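Local coordinates for protein glutaredoxin-2 (PDB 2G2Q) that acts as a thiol-disulfide transfer protein in the cytoplasmic pathway that forms disulfide bonds in virion membrane proteins, and is needed for virion morphogenesis, at residues 19-30 and 101-112. Sequence-based numbering, arbitrary orientation.
With SO4 (sulfate ion), chain D.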
loop_
_atom_site.group_PDB
_atom_site.type_symbol
_atom_site.label_atom_id
_atom_site.label_comp_id
_atom_site.label_asym_id
_atom_site.label_seq_id
_atom_site.Cartn_x
_atom_site.Cartn_y
_atom_site.Cartn_z
ATOM N N VAL A 19 7.597 0.205 3.325
ATOM C CA VAL A 19 6.551 -0.787 3.486
ATOM C C VAL A 19 6.949 -2.132 2.858
ATOM O O VAL A 19 6.887 -3.151 3.532
ATOM C CB VAL A 19 5.209 -0.271 2.975
ATOM C CG1 VAL A 19 4.168 -1.389 2.980
ATOM C CG2 VAL A 19 4.750 0.895 3.852
ATOM N N SER A 20 7.396 -2.131 1.597
ATOM C CA SER A 20 7.915 -3.358 0.970
ATOM C C SER A 20 9.002 -4.022 1.792
ATOM O O SER A 20 9.018 -5.252 1.922
ATOM C CB SER A 20 8.458 -3.084 -0.426
ATOM O OG SER A 20 7.412 -2.648 -1.276
ATOM N N ASP A 21 9.917 -3.215 2.324
ATOM C CA ASP A 21 10.990 -3.715 3.174
ATOM C C ASP A 21 10.469 -4.505 4.357
ATOM O O ASP A 21 10.930 -5.617 4.608
ATOM C CB ASP A 21 11.876 -2.580 3.654
ATOM C CG ASP A 21 12.965 -2.254 2.671
ATOM O OD1 ASP A 21 12.737 -2.413 1.449
ATOM O OD2 ASP A 21 14.063 -1.857 3.120
ATOM N N ALA A 22 9.501 -3.922 5.065
ATOM C CA ALA A 22 8.865 -4.554 6.210
ATOM C C ALA A 22 8.176 -5.836 5.766
ATOM O O ALA A 22 8.284 -6.875 6.423
ATOM C CB ALA A 22 7.857 -3.612 6.837
ATOM N N VAL A 23 7.482 -5.757 4.638
ATOM C CA VAL A 23 6.746 -6.905 4.124
ATOM C C VAL A 23 7.685 -8.044 3.678
ATOM O O VAL A 23 7.298 -9.216 3.701
ATOM C CB VAL A 23 5.752 -6.489 3.027
ATOM C CG1 VAL A 23 4.991 -7.682 2.514
ATOM C CG2 VAL A 23 4.765 -5.459 3.581
ATOM N N GLU A 24 8.928 -7.700 3.334
ATOM C CA GLU A 24 9.935 -8.704 2.964
ATOM C C GLU A 24 10.296 -9.644 4.109
ATOM O O GLU A 24 10.686 -10.792 3.881
ATOM C CB GLU A 24 11.208 -8.048 2.423
ATOM C CG GLU A 24 11.118 -7.599 0.966
ATOM C CD GLU A 24 11.069 -8.761 -0.020
ATOM O OE1 GLU A 24 11.974 -9.626 0.031
ATOM O OE2 GLU A 24 10.129 -8.798 -0.855
ATOM N N GLU A 25 10.164 -9.161 5.341
ATOM C CA GLU A 25 10.466 -9.986 6.507
ATOM C C GLU A 25 9.447 -11.118 6.678
ATOM O O GLU A 25 9.642 -12.027 7.473
ATOM C CB GLU A 25 10.583 -9.106 7.748
ATOM C CG GLU A 25 11.852 -8.253 7.710
ATOM C CD GLU A 25 11.840 -7.080 8.681
ATOM O OE1 GLU A 25 12.891 -6.816 9.313
ATOM O OE2 GLU A 25 10.788 -6.422 8.806
ATOM N N LEU A 26 8.379 -11.069 5.891
ATOM C CA LEU A 26 7.344 -12.104 5.905
ATOM C C LEU A 26 7.417 -13.021 4.674
ATOM O O LEU A 26 6.450 -13.725 4.376
ATOM C CB LEU A 26 5.947 -11.458 6.007
ATOM C CG LEU A 26 5.648 -10.451 7.133
ATOM C CD1 LEU A 26 4.241 -9.867 6.971
ATOM C CD2 LEU A 26 5.814 -11.069 8.526
ATOM N N LYS A 27 8.562 -13.026 3.981
ATOM C CA LYS A 27 8.769 -13.840 2.753
ATOM C C LYS A 27 8.701 -15.358 2.941
ATOM O O LYS A 27 8.474 -16.105 1.977
ATOM C CB LYS A 27 10.080 -13.471 2.043
ATOM C CG LYS A 27 11.376 -13.826 2.800
ATOM C CD LYS A 27 12.565 -13.159 2.123
ATOM C CE LYS A 27 13.635 -12.725 3.120
ATOM N NZ LYS A 27 14.602 -13.804 3.437
ATOM N N SER A 28 8.920 -15.823 4.164
ATOM C CA SER A 28 8.825 -17.243 4.432
ATOM C C SER A 28 7.354 -17.641 4.526
ATOM O O SER A 28 7.022 -18.817 4.546
ATOM C CB SER A 28 9.582 -17.606 5.709
ATOM O OG SER A 28 8.876 -17.181 6.861
ATOM N N GLU A 29 6.478 -16.642 4.557
ATOM C CA GLU A 29 5.051 -16.875 4.714
ATOM C C GLU A 29 4.262 -16.515 3.454
ATOM O O GLU A 29 3.304 -17.201 3.097
ATOM C CB GLU A 29 4.539 -16.098 5.925
ATOM C CG GLU A 29 3.193 -16.561 6.492
ATOM C CD GLU A 29 2.835 -15.816 7.784
ATOM O OE1 GLU A 29 3.753 -15.234 8.421
ATOM O OE2 GLU A 29 1.639 -15.805 8.161
ATOM N N TYR A 30 4.658 -15.442 2.780
ATOM C CA TYR A 30 3.944 -15.012 1.584
ATOM C C TYR A 30 4.868 -14.767 0.413
ATOM O O TYR A 30 5.992 -14.285 0.587
ATOM C CB TYR A 30 3.179 -13.714 1.841
ATOM C CG TYR A 30 2.165 -13.758 2.953
ATOM C CD1 TYR A 30 2.493 -13.320 4.228
ATOM C CD2 TYR A 30 0.864 -14.217 2.723
ATOM C CE1 TYR A 30 1.565 -13.340 5.252
ATOM C CE2 TYR A 30 -0.075 -14.235 3.744
ATOM C CZ TYR A 30 0.290 -13.795 5.005
ATOM O OH TYR A 30 -0.623 -13.815 6.035
ATOM N N LEU A 101 8.324 4.173 10.493
ATOM C CA LEU A 101 7.218 4.422 9.593
ATOM C C LEU A 101 6.254 3.220 9.602
ATOM O O LEU A 101 5.028 3.385 9.535
ATOM C CB LEU A 101 7.790 4.624 8.189
ATOM C CG LEU A 101 6.968 5.191 7.036
ATOM C CD1 LEU A 101 5.953 4.185 6.468
ATOM C CD2 LEU A 101 6.295 6.501 7.449
ATOM N N VAL A 102 6.836 2.019 9.664
ATOM C CA VAL A 102 6.085 0.776 9.697
ATOM C C VAL A 102 6.350 0.030 11.002
ATOM O O VAL A 102 7.492 -0.090 11.461
ATOM C CB VAL A 102 6.422 -0.176 8.506
ATOM C CG1 VAL A 102 5.312 -1.201 8.322
ATOM C CG2 VAL A 102 6.638 0.586 7.207
ATOM N N ASN A 103 5.275 -0.452 11.603
ATOM C CA ASN A 103 5.357 -1.325 12.746
ATOM C C ASN A 103 4.985 -2.728 12.274
ATOM O O ASN A 103 3.824 -3.004 11.963
ATOM C CB ASN A 103 4.414 -0.824 13.826
ATOM C CG ASN A 103 4.472 -1.653 15.070
ATOM O OD1 ASN A 103 4.503 -2.881 15.011
ATOM N ND2 ASN A 103 4.476 -0.989 16.216
ATOM N N LEU A 104 5.987 -3.596 12.193
ATOM C CA LEU A 104 5.854 -4.903 11.571
ATOM C C LEU A 104 4.808 -5.760 12.290
ATOM O O LEU A 104 3.963 -6.408 11.661
ATOM C CB LEU A 104 7.207 -5.610 11.601
ATOM C CG LEU A 104 7.669 -6.602 10.530
ATOM C CD1 LEU A 104 8.630 -7.606 11.178
ATOM C CD2 LEU A 104 6.521 -7.318 9.804
ATOM N N GLU A 105 4.854 -5.748 13.614
ATOM C CA GLU A 105 3.987 -6.615 14.397
ATOM C C GLU A 105 2.500 -6.297 14.184
ATOM O O GLU A 105 1.668 -7.205 14.167
ATOM C CB GLU A 105 4.385 -6.583 15.882
ATOM C CG GLU A 105 5.881 -6.917 16.145
ATOM C CD GLU A 105 6.261 -8.376 15.835
ATOM O OE1 GLU A 105 5.924 -8.892 14.736
ATOM O OE2 GLU A 105 6.913 -9.009 16.697
ATOM N N ILE A 106 2.172 -5.019 13.993
ATOM C CA ILE A 106 0.789 -4.635 13.697
ATOM C C ILE A 106 0.451 -4.967 12.245
ATOM O O ILE A 106 -0.657 -5.426 11.946
ATOM C CB ILE A 106 0.505 -3.140 14.013
ATOM C CG1 ILE A 106 0.718 -2.861 15.510
ATOM C CG2 ILE A 106 -0.917 -2.751 13.602
ATOM C CD1 ILE A 106 0.733 -1.366 15.869
ATOM N N LEU A 107 1.415 -4.754 11.355
ATOM C CA LEU A 107 1.226 -5.065 9.951
ATOM C C LEU A 107 1.011 -6.574 9.759
ATOM O O LEU A 107 0.107 -6.981 9.032
ATOM C CB LEU A 107 2.393 -4.546 9.102
ATOM C CG LEU A 107 2.263 -4.775 7.598
ATOM C CD1 LEU A 107 1.008 -4.105 7.001
ATOM C CD2 LEU A 107 3.501 -4.312 6.874
ATOM N N LYS A 108 1.825 -7.390 10.430
ATOM C CA LYS A 108 1.651 -8.832 10.382
ATOM C C LYS A 108 0.229 -9.236 10.797
ATOM O O LYS A 108 -0.448 -9.970 10.059
ATOM C CB LYS A 108 2.698 -9.565 11.228
ATOM C CG LYS A 108 2.689 -11.076 10.965
ATOM C CD LYS A 108 3.721 -11.877 11.779
ATOM C CE LYS A 108 3.771 -13.332 11.256
ATOM N NZ LYS A 108 4.891 -14.168 11.808
ATOM N N SER A 109 -0.215 -8.751 11.960
ATOM C CA SER A 109 -1.575 -8.999 12.454
ATOM C C SER A 109 -2.631 -8.630 11.421
ATOM O O SER A 109 -3.524 -9.435 11.144
ATOM C CB SER A 109 -1.875 -8.206 13.731
ATOM O OG SER A 109 -0.929 -8.450 14.749
ATOM N N GLU A 110 -2.538 -7.413 10.876
ATOM C CA GLU A 110 -3.541 -6.902 9.948
ATOM C C GLU A 110 -3.607 -7.749 8.673
ATOM O O GLU A 110 -4.698 -7.992 8.127
ATOM C CB GLU A 110 -3.275 -5.430 9.612
ATOM C CG GLU A 110 -3.360 -4.496 10.843
ATOM C CD GLU A 110 -2.936 -3.050 10.543
ATOM O OE1 GLU A 110 -3.622 -2.116 11.016
ATOM O OE2 GLU A 110 -1.924 -2.839 9.833
ATOM N N ILE A 111 -2.439 -8.190 8.202
ATOM C CA ILE A 111 -2.355 -9.045 7.023
ATOM C C ILE A 111 -2.964 -10.418 7.335
ATOM O O ILE A 111 -3.631 -11.024 6.503
ATOM C CB ILE A 111 -0.889 -9.236 6.564
ATOM C CG1 ILE A 111 -0.360 -7.963 5.920
ATOM C CG2 ILE A 111 -0.759 -10.423 5.590
ATOM C CD1 ILE A 111 1.159 -7.994 5.765
ATOM N N GLU A 112 -2.725 -10.902 8.542
ATOM C CA GLU A 112 -3.176 -12.228 8.887
ATOM C C GLU A 112 -4.677 -12.324 9.128
ATOM O O GLU A 112 -5.265 -13.355 8.852
ATOM C CB GLU A 112 -2.345 -12.800 10.037
ATOM C CG GLU A 112 -0.955 -13.232 9.548
ATOM C CD GLU A 112 -0.082 -13.798 10.642
ATOM O OE1 GLU A 112 0.693 -14.734 10.345
ATOM O OE2 GLU A 112 -0.165 -13.318 11.801
HETATM S S SO4 D . -3.367 -16.078 5.339
HETATM O O1 SO4 D . -4.622 -16.010 4.605
HETATM O O2 SO4 D . -3.006 -14.752 5.837
HETATM O O3 SO4 D . -3.559 -16.990 6.469
HETATM O O4 SO4 D . -2.310 -16.590 4.466
#
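L26 turns its CG away from its own carbonyl carbon, while K108 sets CG opposite its backbone N (chi1 -169°) and runs on extended. The leucine methyl CD2 therefore lies against the aliphatic part of the lysine, 4.0 Å from K108 CD. In this thioredoxin fold, helix 14-24 and the turn after it pack against helix 104-113 on one face of the sheet. The axes of the short segments 19-24 and 104-112 cross at -74° and approach to 10.4 Å. L26 CD1 meets I111 CD1 tip to tip at 3.8 Å. Nearer the start of helix 104-113, L104 CD2 packs on L26 CD2 and on the A22 carbonyl. The A22 methyl touches V102 CG1. The V23 and L107 side chains cross at about a right angle, with V23 CG2 3.7 Å from L107 CD2. On the sheet side, V23 and I111 both rest on L5 of strand 3-9, and L107 on I73 of strand 71-77.

Toward E112 the contact becomes polar. The carboxylate planes of E29 and E112 lie 56° apart, and E29 OE2 is 2.6 Å from E112 OE1. One acid probably holds a proton. K108 NZ makes a long salt bridge to E29 OE1, 3.7 Å away, which may ease the crowding of negative charge. The Y30 and I111 side chains run past each other in opposite directions, and I111 CG2 approaches the ring obliquely. The sulfate, probably from the crystallisation liquor, is hydrogen-bonded to N3, K75 and Y116; Y30 OH also donates to its O2 at 2.6 Å, in the plane of the ring.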